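Local coordinates for protein putative glycosyltransferase (GalT1) (Streptococcus parasanguinis, PDB 4PHR) that binds UDP and manganese and probably acts as a glycosyltransferase, this chain being the N-terminal, GT-D-fold part of a longer protein, at residues A[45-50]-A[205-210]; A[39-44]-A[54-59]; A[62-67]-A[74-79]. All blocks are in the same frame, centred on the assembly; numbering follows the deposited sequence.

How the interactions relate
Helix 54-64 is common to interactions 2 and 3, which use its earlier and later parts and have centres about 14 Å apart. Interaction 1, which holds Y49, L205, G206 and K210 of the UDP pocket, adjoins interaction 2, its centre about 10 Å from that of interaction 2. The chain runs directly from one to the other, with a probable hydrogen bond from H45 N to D40 O at 2.9 Å, and L41 CD1 packs 3.4 Å from I47 CD1. Interaction 3 is more remote, its centre about 16 Å from that of interaction 1, yet I63 CD1 reaches K210 O at 3.7 Å. The L76 side chain lies about 11 Å from UDP.

Interaction 1. Residues A[45-50]-A[205-210]. With UDP (uridine-5'-diphosphate), chain B.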
loop_
_atom_site.group_PDB
_atom_site.type_symbol
_atom_site.label_atom_id
_atom_site.label_comp_id
_atom_site.label_asym_id
_atom_site.label_seq_id
_atom_site.Cartn_x
_atom_site.Cartn_y
_atom_site.Cartn_z
ATOM N N HIS A 45 -0.586 -17.202 8.358
ATOM C CA HIS A 45 0.399 -16.666 9.293
ATOM C C HIS A 45 0.143 -15.276 9.815
ATOM O O HIS A 45 -0.548 -14.471 9.199
ATOM C CB HIS A 45 1.785 -16.725 8.685
ATOM C CG HIS A 45 2.262 -18.120 8.504
ATOM N ND1 HIS A 45 1.807 -18.934 7.493
ATOM C CD2 HIS A 45 3.095 -18.877 9.255
ATOM C CE1 HIS A 45 2.373 -20.123 7.603
ATOM N NE2 HIS A 45 3.160 -20.114 8.663
ATOM N N SER A 46 0.718 -15.005 10.978
ATOM C CA SER A 46 0.671 -13.669 11.534
ATOM C C SER A 46 1.818 -12.851 10.967
ATOM O O SER A 46 2.897 -13.372 10.704
ATOM C CB SER A 46 0.725 -13.734 13.058
ATOM O OG SER A 46 -0.475 -14.295 13.551
ATOM N N ILE A 47 1.575 -11.564 10.767
ATOM C CA ILE A 47 2.554 -10.716 10.109
ATOM C C ILE A 47 2.773 -9.461 10.940
ATOM O O ILE A 47 2.039 -9.214 11.895
ATOM C CB ILE A 47 2.082 -10.325 8.689
ATOM C CG1 ILE A 47 0.889 -9.358 8.745
ATOM C CG2 ILE A 47 1.751 -11.577 7.881
ATOM C CD1 ILE A 47 0.512 -8.796 7.387
ATOM N N PRO A 48 3.785 -8.660 10.581
ATOM C CA PRO A 48 3.969 -7.415 11.322
ATOM C C PRO A 48 2.685 -6.595 11.323
ATOM O O PRO A 48 2.072 -6.349 10.285
ATOM C CB PRO A 48 5.081 -6.699 10.544
ATOM C CG PRO A 48 5.853 -7.822 9.916
ATOM C CD PRO A 48 4.812 -8.845 9.545
ATOM N N TYR A 49 2.283 -6.191 12.514
ATOM C CA TYR A 49 1.155 -5.294 12.717
ATOM C C TYR A 49 -0.215 -5.902 12.445
ATOM O O TYR A 49 -1.215 -5.202 12.551
ATOM C CB TYR A 49 1.334 -3.986 11.935
ATOM C CG TYR A 49 2.649 -3.307 12.222
ATOM C CD1 TYR A 49 2.864 -2.654 13.432
ATOM C CD2 TYR A 49 3.677 -3.317 11.293
ATOM C CE1 TYR A 49 4.065 -2.036 13.707
ATOM C CE2 TYR A 49 4.890 -2.693 11.560
ATOM C CZ TYR A 49 5.074 -2.057 12.770
ATOM O OH TYR A 49 6.266 -1.432 13.037
ATOM N N GLN A 50 -0.280 -7.198 12.132
ATOM C CA GLN A 50 -1.584 -7.856 12.032
ATOM C C GLN A 50 -1.520 -9.353 12.318
ATOM O O GLN A 50 -0.932 -10.128 11.564
ATOM C CB GLN A 50 -2.238 -7.603 10.665
ATOM C CG GLN A 50 -3.606 -8.271 10.494
ATOM C CD GLN A 50 -4.651 -7.739 11.469
ATOM O OE1 GLN A 50 -4.938 -6.533 11.507
ATOM N NE2 GLN A 50 -5.221 -8.636 12.263
ATOM N N LEU A 205 -2.935 1.118 5.842
ATOM C CA LEU A 205 -3.469 0.331 6.947
ATOM C C LEU A 205 -3.246 -1.173 6.779
ATOM O O LEU A 205 -4.084 -1.982 7.170
ATOM C CB LEU A 205 -4.962 0.647 7.171
ATOM C CG LEU A 205 -5.463 0.490 8.612
ATOM C CD1 LEU A 205 -4.920 1.600 9.516
ATOM C CD2 LEU A 205 -6.989 0.463 8.655
ATOM N N GLY A 206 -2.101 -1.545 6.221
ATOM C CA GLY A 206 -1.750 -2.949 6.137
ATOM C C GLY A 206 -2.831 -3.781 5.470
ATOM O O GLY A 206 -3.467 -3.319 4.515
ATOM N N PRO A 207 -3.034 -5.028 5.942
ATOM C CA PRO A 207 -4.006 -5.902 5.268
ATOM C C PRO A 207 -5.438 -5.391 5.376
ATOM O O PRO A 207 -6.255 -5.638 4.477
ATOM C CB PRO A 207 -3.857 -7.243 5.999
ATOM C CG PRO A 207 -3.182 -6.908 7.275
ATOM C CD PRO A 207 -2.310 -5.724 7.017
ATOM N N THR A 208 -5.738 -4.684 6.458
ATOM C CA THR A 208 -7.068 -4.131 6.641
ATOM C C THR A 208 -7.409 -3.147 5.518
ATOM O O THR A 208 -8.566 -3.041 5.099
ATOM C CB THR A 208 -7.209 -3.476 8.024
ATOM O OG1 THR A 208 -6.928 -4.457 9.030
ATOM C CG2 THR A 208 -8.618 -2.932 8.234
ATOM N N ALA A 209 -6.395 -2.436 5.031
ATOM C CA ALA A 209 -6.581 -1.478 3.938
ATOM C C ALA A 209 -7.202 -2.134 2.705
ATOM O O ALA A 209 -8.008 -1.520 2.013
ATOM C CB ALA A 209 -5.254 -0.817 3.563
ATOM N N LYS A 210 -6.832 -3.378 2.424
ATOM C CA LYS A 210 -7.301 -4.023 1.200
ATOM C C LYS A 210 -8.800 -4.308 1.283
ATOM O O LYS A 210 -9.544 -4.131 0.307
ATOM C CB LYS A 210 -6.511 -5.295 0.911
ATOM C CG LYS A 210 -5.022 -5.038 0.585
ATOM C CD LYS A 210 -4.190 -4.926 1.849
ATOM C CE LYS A 210 -2.686 -4.782 1.593
ATOM N NZ LYS A 210 -2.198 -3.386 1.395
HETATM N N1 UDP B . -0.799 -0.100 9.540
HETATM C C2 UDP B . -1.622 0.354 10.542
HETATM N N3 UDP B . -2.391 -0.536 11.252
HETATM C C4 UDP B . -2.352 -1.879 10.965
HETATM C C5 UDP B . -1.522 -2.345 9.946
HETATM C C6 UDP B . -0.649 -1.443 9.348
HETATM O O2 UDP B . -1.656 1.551 10.830
HETATM O O4 UDP B . -3.084 -2.636 11.613
HETATM C "C1'" UDP B . -0.049 0.882 8.742
HETATM C "C2'" UDP B . 1.429 1.054 8.968
HETATM O "O2'" UDP B . 1.668 1.883 10.086
HETATM C "C3'" UDP B . 1.835 1.714 7.669
HETATM C "C4'" UDP B . 0.907 1.066 6.655
HETATM O "O4'" UDP B . -0.141 0.443 7.402
HETATM O "O3'" UDP B . 1.551 3.095 7.718
HETATM C "C5'" UDP B . 1.633 0.043 5.789
HETATM O "O5'" UDP B . 0.686 -0.573 4.925
HETATM P PA UDP B . 1.099 -1.737 3.892
HETATM O O1A UDP B . 1.522 -2.935 4.643
HETATM O O2A UDP B . -0.060 -1.905 2.982
HETATM O O3A UDP B . 2.384 -1.076 3.160
HETATM P PB UDP B . 3.293 -1.531 1.886
HETATM O O1B UDP B . 4.575 -2.026 2.467
HETATM O O2B UDP B . 3.476 -0.271 1.129
HETATM O O3B UDP B . 2.571 -2.603 1.129
HETATM O O HOH W 1 -4.335 -4.645 9.683
#
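Q50 and P207 mark the nearest approach of the two backbones, their CA atoms 7.4 Å apart. Segment 45-50 contains a type II turn from I47 to Q50, closed by backbone bonds in both directions between these two residues, with Y49 at positive phi; segment 205-210 leads into helix 206-218. Across this gap the ring of P207 is the main apolar surface. Its CG sits 3.5 Å from Q50 CG, while I47 CD1 reaches the CG-CD side of the ring, 4.2 Å from P207 CG. Q50 CG stands opposite the backbone N (chi1 180°); CB and CG lie against the CG corner of the proline ring, and the bend at chi2 (63°) turns OE1 toward T208. Q50 OE1 and T208 OG1 are joined by a water, which accepts from OG1 and donates to OE1, each at 2.7 Å from the water oxygen. The same water donates to UDP O4 and so brings the uracil into the contact.

Around the base, Y49 CB packs 3.8 Å from UDP C5, and L205 CD1 approaches UDP O2. At the phosphate end G206 N donates to UDP O5' at 3.2 Å, and K210 NZ is hydrogen-bonded to UDP O2A at 3.0 Å; D225 is a second, salt-bridging partner of this lysine. G206 and K210, together with Y49 of the turn, thus line part of the UDP pocket of this GT-D fold.

Interaction 2. Residues A[39-44]-A[54-59]; sequences IDLMTG and EKLAKR
A57 presses its methyl group against the backbone of L41 and M42 where 36-42 and 54-64 meet, two consecutive helices of the GT-D fold joined by the loop that holds the 47-50 turn. The approach is tight: the CA atoms of M42 and A57 are only 4.5 Å apart, a spacing consistent with the small side chain of A57. The side chain of A57 points at the opposing helix end, and its CB rests 3.7 Å from L41 O and 4.1 Å from M42 CA.

L41 and L56 lie to one flank of this close point and M42 to another. L41 points toward the second helix, whereas L56 leaves its backbone alongside the interface, and its CG, anti to the backbone nitrogen (chi1 174°), brings CD2 to the contact. The two leucines then meet at an oblique angle through one methyl each, L41 CD1 and L56 CD2, 4.2 Å apart. P207 of helix 206-218 touches both, so this pair continues into the packing behind the UDP pocket; the L56 side chain is about 8 Å from the nucleotide.

M42 behaves differently. Its CG brushes A57 O at 3.7 Å, but the rest of the chain, bent at chi3 (-71°), leads away to L60 and Q61 farther along helix 54-64, and F104 also touches it. All four residues in the contact are buried.

Directly after M42 the first helix ends in a Schellman motif, with G44 at positive phi as its C-prime residue. H45 N bonds back to D40 O, and G44 N donates to L41 O at 3.0 Å, the very carbonyl oxygen that A57 CB touches.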
loop_
_atom_site.group_PDB
_atom_site.type_symbol
_atom_site.label_atom_id
_atom_site.label_comp_id
_atom_site.label_asym_id
_atom_site.label_seq_id
_atom_site.Cartn_x
_atom_site.Cartn_y
_atom_site.Cartn_z
ATOM N N ILE A 39 0.029 -12.346 1.449
ATOM C CA ILE A 39 0.138 -13.757 1.086
ATOM C C ILE A 39 0.401 -14.600 2.336
ATOM O O ILE A 39 -0.193 -15.676 2.509
ATOM C CB ILE A 39 1.240 -14.012 0.042
ATOM C CG1 ILE A 39 1.181 -12.987 -1.089
ATOM C CG2 ILE A 39 1.167 -15.437 -0.466
ATOM C CD1 ILE A 39 -0.148 -12.868 -1.744
ATOM N N ASP A 40 1.278 -14.109 3.212
ATOM C CA ASP A 40 1.535 -14.784 4.483
ATOM C C ASP A 40 0.226 -14.970 5.252
ATOM O O ASP A 40 -0.071 -16.062 5.743
ATOM C CB ASP A 40 2.506 -13.976 5.350
ATOM C CG ASP A 40 3.941 -13.984 4.822
ATOM O OD1 ASP A 40 4.690 -13.040 5.139
ATOM O OD2 ASP A 40 4.336 -14.933 4.109
ATOM N N LEU A 41 -0.560 -13.899 5.364
ATOM C CA LEU A 41 -1.832 -13.963 6.082
ATOM C C LEU A 41 -2.818 -14.930 5.437
ATOM O O LEU A 41 -3.454 -15.741 6.129
ATOM C CB LEU A 41 -2.479 -12.578 6.152
ATOM C CG LEU A 41 -2.050 -11.633 7.259
ATOM C CD1 LEU A 41 -2.483 -10.228 6.906
ATOM C CD2 LEU A 41 -2.681 -12.067 8.562
ATOM N N MET A 42 -2.972 -14.826 4.117
ATOM C CA MET A 42 -3.912 -15.691 3.395
ATOM C C MET A 42 -3.584 -17.170 3.566
ATOM O O MET A 42 -4.469 -18.019 3.499
ATOM C CB MET A 42 -3.977 -15.335 1.904
ATOM C CG MET A 42 -4.855 -14.117 1.606
ATOM S SD MET A 42 -5.042 -13.780 -0.155
ATOM C CE MET A 42 -3.393 -13.204 -0.414
ATOM N N THR A 43 -2.310 -17.483 3.781
ATOM C CA THR A 43 -1.884 -18.869 3.924
ATOM C C THR A 43 -1.718 -19.288 5.385
ATOM O O THR A 43 -1.221 -20.371 5.672
ATOM C CB THR A 43 -0.605 -19.160 3.118
ATOM O OG1 THR A 43 0.471 -18.351 3.605
ATOM C CG2 THR A 43 -0.824 -18.867 1.634
ATOM N N GLY A 44 -2.130 -18.421 6.307
ATOM C CA GLY A 44 -2.285 -18.824 7.695
ATOM C C GLY A 44 -1.298 -18.268 8.706
ATOM O O GLY A 44 -1.188 -18.796 9.809
ATOM N N GLU A 54 -8.947 -15.421 10.468
ATOM C CA GLU A 54 -9.525 -16.225 9.396
ATOM C C GLU A 54 -10.481 -15.451 8.497
ATOM O O GLU A 54 -10.501 -15.664 7.289
ATOM C CB GLU A 54 -10.220 -17.468 9.962
ATOM C CG GLU A 54 -10.703 -18.440 8.890
ATOM C CD GLU A 54 -11.147 -19.774 9.458
ATOM O OE1 GLU A 54 -11.408 -19.848 10.678
ATOM O OE2 GLU A 54 -11.229 -20.752 8.682
ATOM N N LYS A 55 -11.270 -14.553 9.078
ATOM C CA LYS A 55 -12.187 -13.747 8.278
ATOM C C LYS A 55 -11.413 -12.809 7.355
ATOM O O LYS A 55 -11.772 -12.629 6.190
ATOM C CB LYS A 55 -13.132 -12.947 9.178
ATOM C CG LYS A 55 -14.147 -13.801 9.916
ATOM C CD LYS A 55 -15.066 -12.944 10.782
ATOM C CE LYS A 55 -16.304 -13.715 11.213
ATOM N NZ LYS A 55 -15.959 -14.928 12.001
ATOM N N LEU A 56 -10.349 -12.213 7.880
ATOM C CA LEU A 56 -9.485 -11.359 7.077
ATOM C C LEU A 56 -8.855 -12.169 5.939
ATOM O O LEU A 56 -8.843 -11.737 4.784
ATOM C CB LEU A 56 -8.399 -10.745 7.964
ATOM C CG LEU A 56 -7.304 -9.933 7.270
ATOM C CD1 LEU A 56 -7.894 -8.828 6.396
ATOM C CD2 LEU A 56 -6.338 -9.351 8.304
ATOM N N ALA A 57 -8.339 -13.348 6.266
ATOM C CA ALA A 57 -7.701 -14.190 5.262
ATOM C C ALA A 57 -8.676 -14.519 4.128
ATOM O O ALA A 57 -8.322 -14.452 2.954
ATOM C CB ALA A 57 -7.157 -15.462 5.899
ATOM N N LYS A 58 -9.908 -14.872 4.487
ATOM C CA LYS A 58 -10.925 -15.178 3.495
ATOM C C LYS A 58 -11.279 -13.979 2.606
ATOM O O LYS A 58 -11.388 -14.115 1.382
ATOM C CB LYS A 58 -12.174 -15.741 4.179
ATOM C CG LYS A 58 -13.303 -16.063 3.229
ATOM C CD LYS A 58 -14.474 -16.694 3.975
ATOM C CE LYS A 58 -15.666 -16.919 3.057
ATOM N NZ LYS A 58 -15.396 -17.963 2.030
ATOM N N ARG A 59 -11.448 -12.801 3.210
ATOM C CA ARG A 59 -11.731 -11.593 2.432
ATOM C C ARG A 59 -10.597 -11.309 1.447
ATOM O O ARG A 59 -10.844 -10.990 0.282
ATOM C CB ARG A 59 -11.945 -10.377 3.341
ATOM C CG ARG A 59 -13.306 -10.350 4.026
ATOM C CD ARG A 59 -14.467 -10.286 3.021
ATOM N NE ARG A 59 -14.589 -8.989 2.356
ATOM C CZ ARG A 59 -14.506 -8.801 1.040
ATOM N NH1 ARG A 59 -14.304 -9.825 0.222
ATOM N NH2 ARG A 59 -14.627 -7.585 0.533
#

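Interaction 3. Residues A[62-67]-A[74-79]; sequences QILQTK and VCLPDV
L64 and V74 carry the packing of the last part of helix 54-64 on strand 72-76, and their CA atoms, 7.1 Å apart, are the nearest pair of the two segments. The contact is mainly apolar. L64 CG is anti to its backbone N (chi1 -179°), which sends the branch toward the strand. One methyl then serves two partners: L64 CD1 lies 4.3 Å from V74 CG1 and 4.0 Å from L76 CD1. V74 and L76 are two apart on the strand, and the L76 and L64 side chains cross at about a right angle. F104 of helix 102-108 touches L64 as well.

A second kind of contact joins a valine methyl to backbone oxygens. V74 CG2 touches T66 O at 3.5 Å and approaches I63 O more loosely, so the valine side chain, aimed at the other segment, is bordered by the backbone of residues 63-66.

Hydrogen bonding works within the segment 62-67. I63 O receives two donors from one residue, T66 OG1 at 2.7 Å and T66 N at 2.9 Å, both from the same face of its plane. The hydroxyl stands 27° out of that plane, with a C=O...OG1 angle of 116°. T66 is thereby tied to I63 by both its backbone and its hydroxyl.

Strand 72-76 runs parallel to strands 30-33 and 115-116, lying between them. With helices 36-42 and 54-64 linking its first two strands, this region has the topology of a beta-alpha-beta crossover, and here the last helix packs on the second strand of the crossover within the GT-D fold.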
loop_
_atom_site.group_PDB
_atom_site.type_symbol
_atom_site.label_atom_id
_atom_site.label_comp_id
_atom_site.label_asym_id
_atom_site.label_seq_id
_atom_site.Cartn_x
_atom_site.Cartn_y
_atom_site.Cartn_z
ATOM N N GLN A 62 -10.824 -13.547 -1.501
ATOM C CA GLN A 62 -11.917 -13.121 -2.368
ATOM C C GLN A 62 -11.528 -11.904 -3.205
ATOM O O GLN A 62 -11.799 -11.836 -4.401
ATOM C CB GLN A 62 -13.153 -12.794 -1.530
ATOM C CG GLN A 62 -13.772 -13.994 -0.850
ATOM C CD GLN A 62 -14.866 -13.602 0.108
ATOM O OE1 GLN A 62 -14.881 -12.488 0.645
ATOM N NE2 GLN A 62 -15.800 -14.514 0.328
ATOM N N ILE A 63 -10.883 -10.935 -2.569
ATOM C CA ILE A 63 -10.509 -9.711 -3.262
ATOM C C ILE A 63 -9.499 -10.001 -4.376
ATOM O O ILE A 63 -9.598 -9.452 -5.476
ATOM C CB ILE A 63 -9.980 -8.649 -2.271
ATOM C CG1 ILE A 63 -11.096 -8.254 -1.292
ATOM C CG2 ILE A 63 -9.453 -7.434 -3.019
ATOM C CD1 ILE A 63 -10.592 -7.656 -0.001
ATOM N N LEU A 64 -8.572 -10.914 -4.115
ATOM C CA LEU A 64 -7.555 -11.255 -5.105
ATOM C C LEU A 64 -8.175 -11.847 -6.376
ATOM O O LEU A 64 -7.592 -11.762 -7.456
ATOM C CB LEU A 64 -6.539 -12.227 -4.504
ATOM C CG LEU A 64 -5.389 -12.659 -5.410
ATOM C CD1 LEU A 64 -4.579 -11.441 -5.847
ATOM C CD2 LEU A 64 -4.516 -13.669 -4.696
ATOM N N GLN A 65 -9.362 -12.441 -6.245
ATOM C CA GLN A 65 -10.054 -13.042 -7.386
ATOM C C GLN A 65 -10.781 -12.013 -8.252
ATOM O O GLN A 65 -11.225 -12.328 -9.359
ATOM C CB GLN A 65 -11.043 -14.117 -6.916
ATOM C CG GLN A 65 -10.402 -15.216 -6.091
ATOM C CD GLN A 65 -9.414 -16.046 -6.884
ATOM O OE1 GLN A 65 -9.637 -16.344 -8.058
ATOM N NE2 GLN A 65 -8.313 -16.427 -6.245
ATOM N N THR A 66 -10.904 -10.790 -7.746
ATOM C CA THR A 66 -11.591 -9.714 -8.462
ATOM C C THR A 66 -10.801 -9.288 -9.681
ATOM O O THR A 66 -9.603 -9.035 -9.583
ATOM C CB THR A 66 -11.750 -8.458 -7.584
ATOM O OG1 THR A 66 -12.156 -8.832 -6.266
ATOM C CG2 THR A 66 -12.781 -7.507 -8.188
ATOM N N LYS A 67 -11.473 -9.188 -10.823
ATOM C CA LYS A 67 -10.818 -8.722 -12.031
ATOM C C LYS A 67 -10.505 -7.232 -11.917
ATOM O O LYS A 67 -11.281 -6.465 -11.349
ATOM C CB LYS A 67 -11.718 -8.976 -13.243
ATOM C CG LYS A 67 -10.967 -9.203 -14.542
ATOM C CD LYS A 67 -10.278 -10.558 -14.553
ATOM C CE LYS A 67 -10.730 -11.387 -15.744
ATOM N NZ LYS A 67 -10.020 -12.695 -15.828
ATOM N N VAL A 74 -6.168 -4.278 -9.209
ATOM C CA VAL A 74 -5.622 -5.222 -8.241
ATOM C C VAL A 74 -4.136 -5.388 -8.535
ATOM O O VAL A 74 -3.765 -5.658 -9.676
ATOM C CB VAL A 74 -6.343 -6.585 -8.322
ATOM C CG1 VAL A 74 -5.715 -7.584 -7.352
ATOM C CG2 VAL A 74 -7.839 -6.420 -8.038
ATOM N N CYS A 75 -3.293 -5.228 -7.511
ATOM C CA CYS A 75 -1.845 -5.143 -7.718
ATOM C C CYS A 75 -1.086 -6.289 -7.066
ATOM O O CYS A 75 -1.489 -6.786 -6.015
ATOM C CB CYS A 75 -1.301 -3.822 -7.160
ATOM S SG CYS A 75 -2.069 -2.356 -7.853
ATOM N N LEU A 76 0.030 -6.676 -7.692
ATOM C CA LEU A 76 0.956 -7.670 -7.151
ATOM C C LEU A 76 2.366 -7.094 -7.119
ATOM O O LEU A 76 2.656 -6.110 -7.798
ATOM C CB LEU A 76 0.984 -8.896 -8.058
ATOM C CG LEU A 76 0.011 -10.033 -7.758
ATOM C CD1 LEU A 76 -1.307 -9.566 -7.218
ATOM C CD2 LEU A 76 -0.159 -10.915 -9.005
ATOM N N PRO A 77 3.262 -7.712 -6.341
ATOM C CA PRO A 77 4.650 -7.250 -6.374
ATOM C C PRO A 77 5.224 -7.337 -7.791
ATOM O O PRO A 77 5.021 -8.327 -8.491
ATOM C CB PRO A 77 5.362 -8.222 -5.417
ATOM C CG PRO A 77 4.259 -8.742 -4.499
ATOM C CD PRO A 77 3.074 -8.850 -5.423
ATOM N N ASP A 78 5.949 -6.308 -8.208
ATOM C CA ASP A 78 6.433 -6.243 -9.583
ATOM C C ASP A 78 7.805 -6.904 -9.640
ATOM O O ASP A 78 8.829 -6.235 -9.747
ATOM C CB ASP A 78 6.474 -4.781 -10.051
ATOM C CG ASP A 78 6.868 -4.635 -11.503
ATOM O OD1 ASP A 78 7.032 -5.659 -12.196
ATOM O OD2 ASP A 78 7.006 -3.477 -11.953
ATOM N N VAL A 79 7.813 -8.231 -9.552
ATOM C CA VAL A 79 9.047 -8.981 -9.341
ATOM C C VAL A 79 9.161 -10.195 -10.251
ATOM O O VAL A 79 10.108 -10.979 -10.144
ATOM C CB VAL A 79 9.166 -9.459 -7.876
ATOM C CG1 VAL A 79 9.194 -8.277 -6.923
ATOM C CG2 VAL A 79 8.036 -10.409 -7.524
#